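Local coordinates for protein interferon gamma (Paralichthys olivaceus, PDB 6F1E) that acts as a homodimeric type II interferon cytokine that binds interferon gamma receptor 1 and activates macrophages and neutrophils, at residues Q12-H17 with T91-I96; K44-G49 with S112-G117; G50-Y55 with Q101-N106. All coordinates share one frame; numbering follows the deposited sequence.

Interaction 1. Residues Q12-H17 with T91-I96; sequences QNLLQH and TDLNYI
L14 on the first helix of the chain reaches across to D92 and L93. The contact belongs to the intertwined, all-helical dimer of type II interferons, in which helices of the two chains pack together. Here helix 5-17 packs on helix 89-107 of the same chain. The two short helical segments cross obliquely, with an antiparallel tendency. Their N-to-C directions differ by 129°, and their axes approach to 10.2 Å. L14 and D92 have the nearest pair of CA atoms.

L14 gives the largest share of the contact. Its CB points toward the other helix. Its side chain slides past that of D92 in the opposite direction, so the two lie alongside each other rather than end to end. L14 CG lies 3.6 Å from D92 CB. Both L14 methyls, CD1 and CD2, flank that same D92 CB at 3.8 Å. The leucine therefore covers the aliphatic base of the aspartate. The carboxylate of D92 turns aside, toward N13.

CD2 of L14 in addition reaches L93. L14 CD2 meets L93 CD2 at 3.5 Å, and the two side chains meet at a slant. The L93 CB leaves to the side, and the CD2 methyl comes round to L14. With chi1 at -69°, L93 CG lies anti to its carbonyl carbon.

Both leucines are buried. L136 of the second subunit also packs on L14, while M62 and L63 of helix 41-64 lie against L93. The apolar side of this contact thus continues into the dimer.

N13 and D92 form the outer edge. Their side chains cross at about a right angle. This is van der Waals contact between a carbon and an acid oxygen: N13 CB lies 3.5 Å from D92 OD2.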
loop_
_atom_site.group_PDB
_atom_site.type_symbol
_atom_site.label_atom_id
_atom_site.label_comp_id
_atom_site.label_asym_id
_atom_site.label_seq_id
_atom_site.Cartn_x
_atom_site.Cartn_y
_atom_site.Cartn_z
ATOM N N GLN A 12 -6.823 -28.195 5.070
ATOM C CA GLN A 12 -7.991 -28.917 5.587
ATOM C C GLN A 12 -7.840 -29.267 7.073
ATOM O O GLN A 12 -8.723 -28.937 7.851
ATOM C CB GLN A 12 -8.289 -30.166 4.760
ATOM C CG GLN A 12 -8.518 -29.932 3.257
ATOM C CD GLN A 12 -9.332 -28.683 2.950
ATOM O OE1 GLN A 12 -8.829 -27.756 2.294
ATOM N NE2 GLN A 12 -10.590 -28.638 3.442
ATOM N N ASN A 13 -6.706 -29.848 7.478
ATOM C CA ASN A 13 -6.483 -30.178 8.900
ATOM C C ASN A 13 -6.618 -28.924 9.724
ATOM O O ASN A 13 -7.218 -28.934 10.791
ATOM C CB ASN A 13 -5.095 -30.789 9.205
ATOM C CG ASN A 13 -4.793 -32.057 8.406
ATOM O OD1 ASN A 13 -5.534 -32.458 7.496
ATOM N ND2 ASN A 13 -3.660 -32.678 8.729
ATOM N N LEU A 14 -6.050 -27.832 9.243
ATOM C CA LEU A 14 -6.161 -26.560 9.978
ATOM C C LEU A 14 -7.598 -26.077 10.189
ATOM O O LEU A 14 -7.946 -25.525 11.260
ATOM C CB LEU A 14 -5.342 -25.484 9.297
ATOM C CG LEU A 14 -3.877 -25.667 9.660
ATOM C CD1 LEU A 14 -3.045 -25.070 8.537
ATOM C CD2 LEU A 14 -3.557 -25.032 11.015
ATOM N N LEU A 15 -8.422 -26.293 9.171
ATOM C CA LEU A 15 -9.802 -25.841 9.220
ATOM C C LEU A 15 -10.619 -26.565 10.296
ATOM O O LEU A 15 -11.609 -26.025 10.788
ATOM C CB LEU A 15 -10.440 -25.947 7.832
ATOM C CG LEU A 15 -9.924 -24.875 6.854
ATOM C CD1 LEU A 15 -10.198 -25.275 5.405
ATOM C CD2 LEU A 15 -10.504 -23.503 7.197
ATOM N N GLN A 16 -10.185 -27.762 10.688
ATOM C CA GLN A 16 -10.757 -28.418 11.872
ATOM C C GLN A 16 -10.662 -27.554 13.153
ATOM O O GLN A 16 -11.665 -27.367 13.816
ATOM C CB GLN A 16 -10.147 -29.823 12.102
ATOM C CG GLN A 16 -10.980 -30.985 11.551
ATOM C CD GLN A 16 -11.005 -31.061 10.035
ATOM O OE1 GLN A 16 -10.148 -31.702 9.433
ATOM N NE2 GLN A 16 -12.007 -30.429 9.413
ATOM N N HIS A 17 -9.488 -27.018 13.487
ATOM C CA HIS A 17 -9.351 -26.158 14.677
ATOM C C HIS A 17 -10.007 -24.812 14.424
ATOM O O HIS A 17 -10.480 -24.181 15.364
ATOM C CB HIS A 17 -7.862 -25.955 15.052
ATOM C CG HIS A 17 -7.615 -24.997 16.197
ATOM N ND1 HIS A 17 -7.434 -25.417 17.498
ATOM C CD2 HIS A 17 -7.466 -23.647 16.223
ATOM C CE1 HIS A 17 -7.217 -24.368 18.276
ATOM N NE2 HIS A 17 -7.225 -23.280 17.527
ATOM N N THR A 91 2.553 -26.958 13.944
ATOM C CA THR A 91 3.413 -27.369 12.841
ATOM C C THR A 91 2.685 -27.165 11.506
ATOM O O THR A 91 3.324 -26.828 10.509
ATOM C CB THR A 91 3.976 -28.818 13.010
ATOM O OG1 THR A 91 3.024 -29.626 13.673
ATOM C CG2 THR A 91 5.242 -28.807 13.878
ATOM N N ASP A 92 1.369 -27.370 11.488
ATOM C CA ASP A 92 0.585 -27.088 10.292
ATOM C C ASP A 92 0.654 -25.579 9.998
ATOM O O ASP A 92 0.881 -25.206 8.856
ATOM C CB ASP A 92 -0.868 -27.578 10.421
ATOM C CG ASP A 92 -1.029 -29.084 10.151
ATOM O OD1 ASP A 92 -0.147 -29.695 9.495
ATOM O OD2 ASP A 92 -2.076 -29.652 10.566
ATOM N N LEU A 93 0.522 -24.722 11.014
ATOM C CA LEU A 93 0.666 -23.274 10.795
ATOM C C LEU A 93 2.091 -22.967 10.316
ATOM O O LEU A 93 2.276 -22.327 9.281
ATOM C CB LEU A 93 0.363 -22.447 12.068
ATOM C CG LEU A 93 -1.062 -22.342 12.644
ATOM C CD1 LEU A 93 -1.123 -21.392 13.839
ATOM C CD2 LEU A 93 -2.049 -21.876 11.585
ATOM N N ASN A 94 3.094 -23.446 11.053
ATOM C CA ASN A 94 4.484 -23.160 10.713
ATOM C C ASN A 94 4.776 -23.643 9.318
ATOM O O ASN A 94 5.430 -22.950 8.578
ATOM C CB ASN A 94 5.478 -23.695 11.764
ATOM C CG ASN A 94 5.590 -22.766 13.004
ATOM O OD1 ASN A 94 5.448 -23.205 14.138
ATOM N ND2 ASN A 94 5.849 -21.476 12.770
ATOM N N TYR A 95 4.208 -24.766 8.897
ATOM C CA TYR A 95 4.460 -25.226 7.525
ATOM C C TYR A 95 3.871 -24.231 6.513
ATOM O O TYR A 95 4.512 -23.888 5.506
ATOM C CB TYR A 95 3.967 -26.665 7.281
ATOM C CG TYR A 95 3.981 -27.068 5.806
ATOM C CD1 TYR A 95 5.121 -27.581 5.188
ATOM C CD2 TYR A 95 2.836 -26.920 5.033
ATOM C CE1 TYR A 95 5.102 -27.945 3.830
ATOM C CE2 TYR A 95 2.799 -27.274 3.690
ATOM C CZ TYR A 95 3.918 -27.767 3.086
ATOM O OH TYR A 95 3.799 -28.062 1.734
ATOM N N ILE A 96 2.661 -23.767 6.790
ATOM C CA ILE A 96 1.933 -22.883 5.863
ATOM C C ILE A 96 2.635 -21.486 5.834
ATOM O O ILE A 96 2.856 -20.885 4.752
ATOM C CB ILE A 96 0.383 -22.961 6.136
ATOM C CG1 ILE A 96 -0.347 -23.351 4.868
ATOM C CG2 ILE A 96 -0.235 -21.713 6.704
ATOM C CD1 ILE A 96 -0.163 -24.810 4.524
#

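Interaction 2. Residues K44-G49 with S112-G117; sequences KMLFMG and SKLLQG
L46 and L115 press their methyl groups together between two helices. L46 CD1 lies 3.3 Å from L115 CD2 and 3.4 Å from L115 CG. Both distances are shorter than usual for carbon atoms, so the fit is tight and the exact spacing is doubtful. The two side chains pass each other in opposite directions. The other methyl of L46 goes to L114. L46 CD2 meets L114 CD2 at 3.6 Å, and these two side chains cross at about a right angle. L46 is thus forked, with one branch for each leucine.

G49 has no side chain, so L115 CD1 reaches its main chain, 3.6 Å from G49 C. The same L115 CD1 is 3.9 Å from L46 O, so it touches main chain at two residues about one turn apart.

Torsions explain the aim. L46 has CG anti to its backbone N (chi1 -172°), which swings the forked end across to the other helix although its CB leaves to the side. L115 starts directly toward the partner and needs no such swing.

The segments belong to helix 41-64 and helix 109-122 of the interferon gamma helical fold. They meet at a steep angle of 70°, with axes 9.7 Å apart at closest approach. The four touching residues are all buried, and the side chains that meet are all leucines.

Farther out, the second subunit packs on the same leucines. L46 packs on L46 of that subunit, and L115 packs on L118 of that subunit, so the leucines also belong to the dimer interface. At the start of the 112-117 segment, the hydroxyl of S112 is bonded back to F108 O within its own chain. Near the end of the segment, Q116 NE2 bonds to D120 OD1 one turn later on the same helix.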
loop_
_atom_site.group_PDB
_atom_site.type_symbol
_atom_site.label_atom_id
_atom_site.label_comp_id
_atom_site.label_asym_id
_atom_site.label_seq_id
_atom_site.Cartn_x
_atom_site.Cartn_y
_atom_site.Cartn_z
ATOM N N LYS A 44 -1.206 -7.350 -11.069
ATOM C CA LYS A 44 -1.544 -8.630 -10.467
ATOM C C LYS A 44 -0.411 -9.072 -9.566
ATOM O O LYS A 44 -0.632 -9.442 -8.415
ATOM C CB LYS A 44 -1.807 -9.684 -11.537
ATOM C CG LYS A 44 -3.197 -9.634 -12.165
ATOM C CD LYS A 44 -3.194 -10.204 -13.582
ATOM C CE LYS A 44 -4.543 -10.789 -13.999
ATOM N NZ LYS A 44 -4.939 -10.434 -15.404
ATOM N N MET A 45 0.810 -9.001 -10.066
ATOM C CA MET A 45 1.961 -9.387 -9.256
ATOM C C MET A 45 2.070 -8.566 -7.983
ATOM O O MET A 45 2.464 -9.070 -6.937
ATOM C CB MET A 45 3.259 -9.297 -10.059
ATOM C CG MET A 45 3.482 -10.465 -11.011
ATOM S SD MET A 45 3.850 -12.038 -10.186
ATOM C CE MET A 45 5.448 -11.728 -9.437
ATOM N N LEU A 46 1.710 -7.302 -8.066
ATOM C CA LEU A 46 1.889 -6.396 -6.943
ATOM C C LEU A 46 0.820 -6.665 -5.882
ATOM O O LEU A 46 1.104 -6.753 -4.661
ATOM C CB LEU A 46 1.825 -4.950 -7.445
ATOM C CG LEU A 46 2.182 -3.858 -6.439
ATOM C CD1 LEU A 46 3.229 -4.231 -5.396
ATOM C CD2 LEU A 46 2.674 -2.673 -7.235
ATOM N N PHE A 47 -0.417 -6.797 -6.355
ATOM C CA PHE A 47 -1.503 -7.057 -5.463
ATOM C C PHE A 47 -1.265 -8.418 -4.776
ATOM O O PHE A 47 -1.342 -8.511 -3.531
ATOM C CB PHE A 47 -2.847 -6.997 -6.196
ATOM C CG PHE A 47 -4.016 -7.197 -5.274
ATOM C CD1 PHE A 47 -4.380 -6.200 -4.385
ATOM C CD2 PHE A 47 -4.685 -8.430 -5.221
ATOM C CE1 PHE A 47 -5.419 -6.398 -3.488
ATOM C CE2 PHE A 47 -5.713 -8.632 -4.328
ATOM C CZ PHE A 47 -6.087 -7.602 -3.463
ATOM N N MET A 48 -0.935 -9.440 -5.576
ATOM C CA MET A 48 -0.633 -10.791 -5.053
ATOM C C MET A 48 0.494 -10.819 -4.045
ATOM O O MET A 48 0.414 -11.559 -3.052
ATOM C CB MET A 48 -0.272 -11.789 -6.151
ATOM C CG MET A 48 -1.278 -12.889 -6.434
ATOM S SD MET A 48 -2.176 -13.588 -5.017
ATOM C CE MET A 48 -3.681 -12.692 -5.419
ATOM N N GLY A 49 1.550 -10.047 -4.321
ATOM C CA GLY A 49 2.655 -9.867 -3.378
ATOM C C GLY A 49 2.165 -9.290 -2.063
ATOM O O GLY A 49 2.657 -9.657 -0.989
ATOM N N SER A 112 7.802 -6.909 -3.145
ATOM C CA SER A 112 7.983 -6.605 -1.724
ATOM C C SER A 112 8.692 -5.265 -1.482
ATOM O O SER A 112 8.405 -4.573 -0.481
ATOM C CB SER A 112 8.795 -7.718 -1.036
ATOM O OG SER A 112 7.993 -8.842 -0.757
ATOM N N LYS A 113 9.621 -4.935 -2.387
ATOM C CA LYS A 113 10.450 -3.729 -2.300
ATOM C C LYS A 113 9.562 -2.500 -2.435
ATOM O O LYS A 113 9.570 -1.609 -1.568
ATOM C CB LYS A 113 11.518 -3.737 -3.421
ATOM C CG LYS A 113 12.801 -2.950 -3.148
ATOM C CD LYS A 113 13.885 -3.278 -4.193
ATOM C CE LYS A 113 14.588 -4.627 -3.942
ATOM N NZ LYS A 113 14.903 -5.401 -5.184
ATOM N N LEU A 114 8.777 -2.501 -3.518
ATOM C CA LEU A 114 7.802 -1.450 -3.815
ATOM C C LEU A 114 6.818 -1.337 -2.695
ATOM O O LEU A 114 6.660 -0.270 -2.125
ATOM C CB LEU A 114 7.051 -1.698 -5.138
ATOM C CG LEU A 114 6.017 -0.640 -5.594
ATOM C CD1 LEU A 114 6.432 0.800 -5.370
ATOM C CD2 LEU A 114 5.695 -0.809 -7.072
ATOM N N LEU A 115 6.190 -2.449 -2.353
ATOM C CA LEU A 115 5.258 -2.469 -1.244
ATOM C C LEU A 115 5.862 -1.874 0.017
ATOM O O LEU A 115 5.143 -1.171 0.724
ATOM C CB LEU A 115 4.713 -3.882 -0.968
ATOM C CG LEU A 115 3.730 -4.458 -2.020
ATOM C CD1 LEU A 115 3.303 -5.857 -1.615
ATOM C CD2 LEU A 115 2.477 -3.609 -2.264
ATOM N N GLN A 116 7.153 -2.099 0.312
ATOM C CA GLN A 116 7.713 -1.522 1.564
ATOM C C GLN A 116 7.750 0.017 1.449
ATOM O O GLN A 116 7.430 0.719 2.405
ATOM C CB GLN A 116 9.081 -2.117 1.965
ATOM C CG GLN A 116 9.596 -1.767 3.394
ATOM C CD GLN A 116 8.622 -2.122 4.533
ATOM O OE1 GLN A 116 8.150 -3.254 4.648
ATOM N NE2 GLN A 116 8.322 -1.147 5.380
ATOM N N GLY A 117 8.088 0.519 0.264
ATOM C CA GLY A 117 7.939 1.941 -0.041
ATOM C C GLY A 117 6.516 2.456 0.216
ATOM O O GLY A 117 6.314 3.416 0.996
#

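Interaction 3. Residues G50-Y55 with Q101-N106; sequences GVLETY and QELRTN
L52 and R104 make the main apolar contact. L52 CB lies 3.6 Å from R104 CG, where the CA atoms of the two residues are also the nearest pair. The arginine is touched here on its aliphatic part. A second, looser apolar contact joins L52 CD1 to L103 CG at 4.2 Å. These two leucines cross at about a right angle.

The charged contact lies beside this. E53 OE1 and R104 NH2 form a long salt bridge of 3.4 Å, with no hydrogen bond between them. The carboxylate and guanidinium planes are 35° apart. The arginine chain bends at chi2 and, more sharply, at chi3 (-71°), which brings its head back over helix 41-64. There E53 CB lies over one face of the R104 guanidinium, 3.7 Å above its plane and toward the rim. The glutamate runs extended beyond CG, so its aliphatic root and its acid end both meet the arginine. Stronger partners lie outside: R104 NH1 forms a salt bridge with E56 OE1, and E53 OE2 forms one with K57 NZ. The pair is therefore part of a wider charge network, which would tend to keep all its members ionised.

Each helix also has a threonine hydroxyl bonded to its own backbone. T54 OG1 donates to G50 O at 2.7 Å, while T54 N reaches the same oxygen from the opposite face of the carbonyl plane. T105 OG1 gives a longer bond of 3.2 Å to Q101 O, from above the carbonyl plane.

The segments are roughly antiparallel, at 144°, and join helix 41-64 to helix 89-107 in the helical fold of interferon gamma. Helix 109-122 lies against E53 through L115 and H119. Helix 139-149 of the second subunit covers the leucines, with A146 on L52 and Y143 on L103.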
loop_
_atom_site.group_PDB
_atom_site.type_symbol
_atom_site.label_atom_id
_atom_site.label_comp_id
_atom_site.label_asym_id
_atom_site.label_seq_id
_atom_site.Cartn_x
_atom_site.Cartn_y
_atom_site.Cartn_z
ATOM N N GLY A 50 1.193 -8.376 -2.160
ATOM C CA GLY A 50 0.544 -7.792 -0.998
ATOM C C GLY A 50 -0.274 -8.768 -0.186
ATOM O O GLY A 50 -0.236 -8.734 1.069
ATOM N N VAL A 51 -1.040 -9.606 -0.886
ATOM C CA VAL A 51 -1.808 -10.708 -0.236
ATOM C C VAL A 51 -0.871 -11.689 0.505
ATOM O O VAL A 51 -1.141 -12.102 1.627
ATOM C CB VAL A 51 -2.621 -11.531 -1.283
ATOM C CG1 VAL A 51 -3.235 -12.794 -0.652
ATOM C CG2 VAL A 51 -3.692 -10.688 -1.957
ATOM N N LEU A 52 0.217 -12.089 -0.142
ATOM C CA LEU A 52 1.158 -13.016 0.488
ATOM C C LEU A 52 1.778 -12.390 1.753
ATOM O O LEU A 52 1.892 -13.081 2.778
ATOM C CB LEU A 52 2.236 -13.487 -0.507
ATOM C CG LEU A 52 1.763 -14.363 -1.687
ATOM C CD1 LEU A 52 2.875 -14.552 -2.728
ATOM C CD2 LEU A 52 1.309 -15.723 -1.198
ATOM N N GLU A 53 2.096 -11.090 1.696
ATOM C CA GLU A 53 2.554 -10.331 2.882
ATOM C C GLU A 53 1.530 -10.291 4.015
ATOM O O GLU A 53 1.881 -10.413 5.202
ATOM C CB GLU A 53 2.948 -8.929 2.508
ATOM C CG GLU A 53 3.319 -8.031 3.700
ATOM C CD GLU A 53 4.132 -6.784 3.300
ATOM O OE1 GLU A 53 4.563 -6.639 2.118
ATOM O OE2 GLU A 53 4.356 -5.939 4.193
ATOM N N THR A 54 0.270 -10.149 3.639
ATOM C CA THR A 54 -0.823 -10.131 4.592
ATOM C C THR A 54 -0.969 -11.477 5.296
ATOM O O THR A 54 -1.157 -11.543 6.506
ATOM C CB THR A 54 -2.128 -9.724 3.873
ATOM O OG1 THR A 54 -1.911 -8.466 3.230
ATOM C CG2 THR A 54 -3.271 -9.580 4.844
ATOM N N TYR A 55 -0.890 -12.548 4.520
ATOM C CA TYR A 55 -0.973 -13.919 5.076
ATOM C C TYR A 55 0.161 -14.227 6.029
ATOM O O TYR A 55 -0.004 -14.936 7.001
ATOM C CB TYR A 55 -0.948 -14.968 3.963
ATOM C CG TYR A 55 -2.311 -15.363 3.476
ATOM C CD1 TYR A 55 -3.167 -16.101 4.294
ATOM C CD2 TYR A 55 -2.737 -15.044 2.176
ATOM C CE1 TYR A 55 -4.419 -16.507 3.837
ATOM C CE2 TYR A 55 -3.987 -15.440 1.709
ATOM C CZ TYR A 55 -4.829 -16.178 2.543
ATOM O OH TYR A 55 -6.081 -16.566 2.101
ATOM N N GLN A 101 6.318 -17.544 3.007
ATOM C CA GLN A 101 7.613 -16.875 3.053
ATOM C C GLN A 101 8.481 -17.240 1.854
ATOM O O GLN A 101 8.985 -16.356 1.142
ATOM C CB GLN A 101 8.347 -17.235 4.312
ATOM C CG GLN A 101 7.747 -16.567 5.528
ATOM C CD GLN A 101 8.378 -17.007 6.838
ATOM O OE1 GLN A 101 8.725 -18.189 7.031
ATOM N NE2 GLN A 101 8.514 -16.055 7.764
ATOM N N GLU A 102 8.626 -18.536 1.612
ATOM C CA GLU A 102 9.468 -19.014 0.496
ATOM C C GLU A 102 8.983 -18.507 -0.874
ATOM O O GLU A 102 9.800 -18.129 -1.726
ATOM C CB GLU A 102 9.561 -20.563 0.476
ATOM C CG GLU A 102 10.298 -21.147 1.684
ATOM C CD GLU A 102 10.235 -22.672 1.742
ATOM O OE1 GLU A 102 9.557 -23.315 0.857
ATOM O OE2 GLU A 102 10.889 -23.215 2.683
ATOM N N LEU A 103 7.674 -18.498 -1.090
ATOM C CA LEU A 103 7.145 -18.055 -2.383
ATOM C C LEU A 103 7.399 -16.540 -2.562
ATOM O O LEU A 103 7.778 -16.055 -3.647
ATOM C CB LEU A 103 5.659 -18.388 -2.489
ATOM C CG LEU A 103 4.956 -18.029 -3.801
ATOM C CD1 LEU A 103 5.621 -18.614 -5.028
ATOM C CD2 LEU A 103 3.562 -18.572 -3.756
ATOM N N ARG A 104 7.231 -15.810 -1.472
ATOM C CA ARG A 104 7.435 -14.365 -1.479
ATOM C C ARG A 104 8.859 -14.051 -1.838
ATOM O O ARG A 104 9.130 -13.318 -2.796
ATOM C CB ARG A 104 7.148 -13.751 -0.103
ATOM C CG ARG A 104 5.791 -13.094 -0.009
ATOM C CD ARG A 104 5.928 -11.665 0.484
ATOM N NE ARG A 104 6.294 -11.645 1.891
ATOM C CZ ARG A 104 6.631 -10.550 2.555
ATOM N NH1 ARG A 104 6.926 -10.651 3.837
ATOM N NH2 ARG A 104 6.648 -9.353 1.961
ATOM N N THR A 105 9.760 -14.618 -1.046
ATOM C CA THR A 105 11.176 -14.426 -1.248
ATOM C C THR A 105 11.629 -14.828 -2.654
ATOM O O THR A 105 12.291 -14.055 -3.338
ATOM C CB THR A 105 11.931 -15.156 -0.166
ATOM O OG1 THR A 105 11.600 -14.538 1.092
ATOM C CG2 THR A 105 13.402 -15.073 -0.423
ATOM N N ASN A 106 11.209 -15.991 -3.119
ATOM C CA ASN A 106 11.729 -16.502 -4.390
ATOM C C ASN A 106 11.029 -15.879 -5.605
ATOM O O ASN A 106 11.596 -15.881 -6.687
ATOM C CB ASN A 106 11.699 -18.062 -4.438
ATOM C CG ASN A 106 12.479 -18.716 -3.272
ATOM O OD1 ASN A 106 13.401 -18.122 -2.695
ATOM N ND2 ASN A 106 12.111 -19.935 -2.932
#

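Interactions 2 and 3 are neighbours on helix 41-64, with centres about 9 Å apart. They touch directly, for example where L115 CD1 meets G50 N. Interaction 1 lies farther out, its centre about 17 Å from that of interaction 3. Interactions 1 and 3 share helix 89-107. The segments of interaction 3 run roughly antiparallel, while those of interactions 1 and 2 cross more steeply. Interaction 2 is the core contact, built from leucine side chains and a glycine backbone. The other two are partly buried and mix leucines with polar residues. Interaction 3 includes a salt bridge, whereas interaction 1 has no salt bridge or hydrogen bond between its segments. All three also touch the second subunit of the dimer.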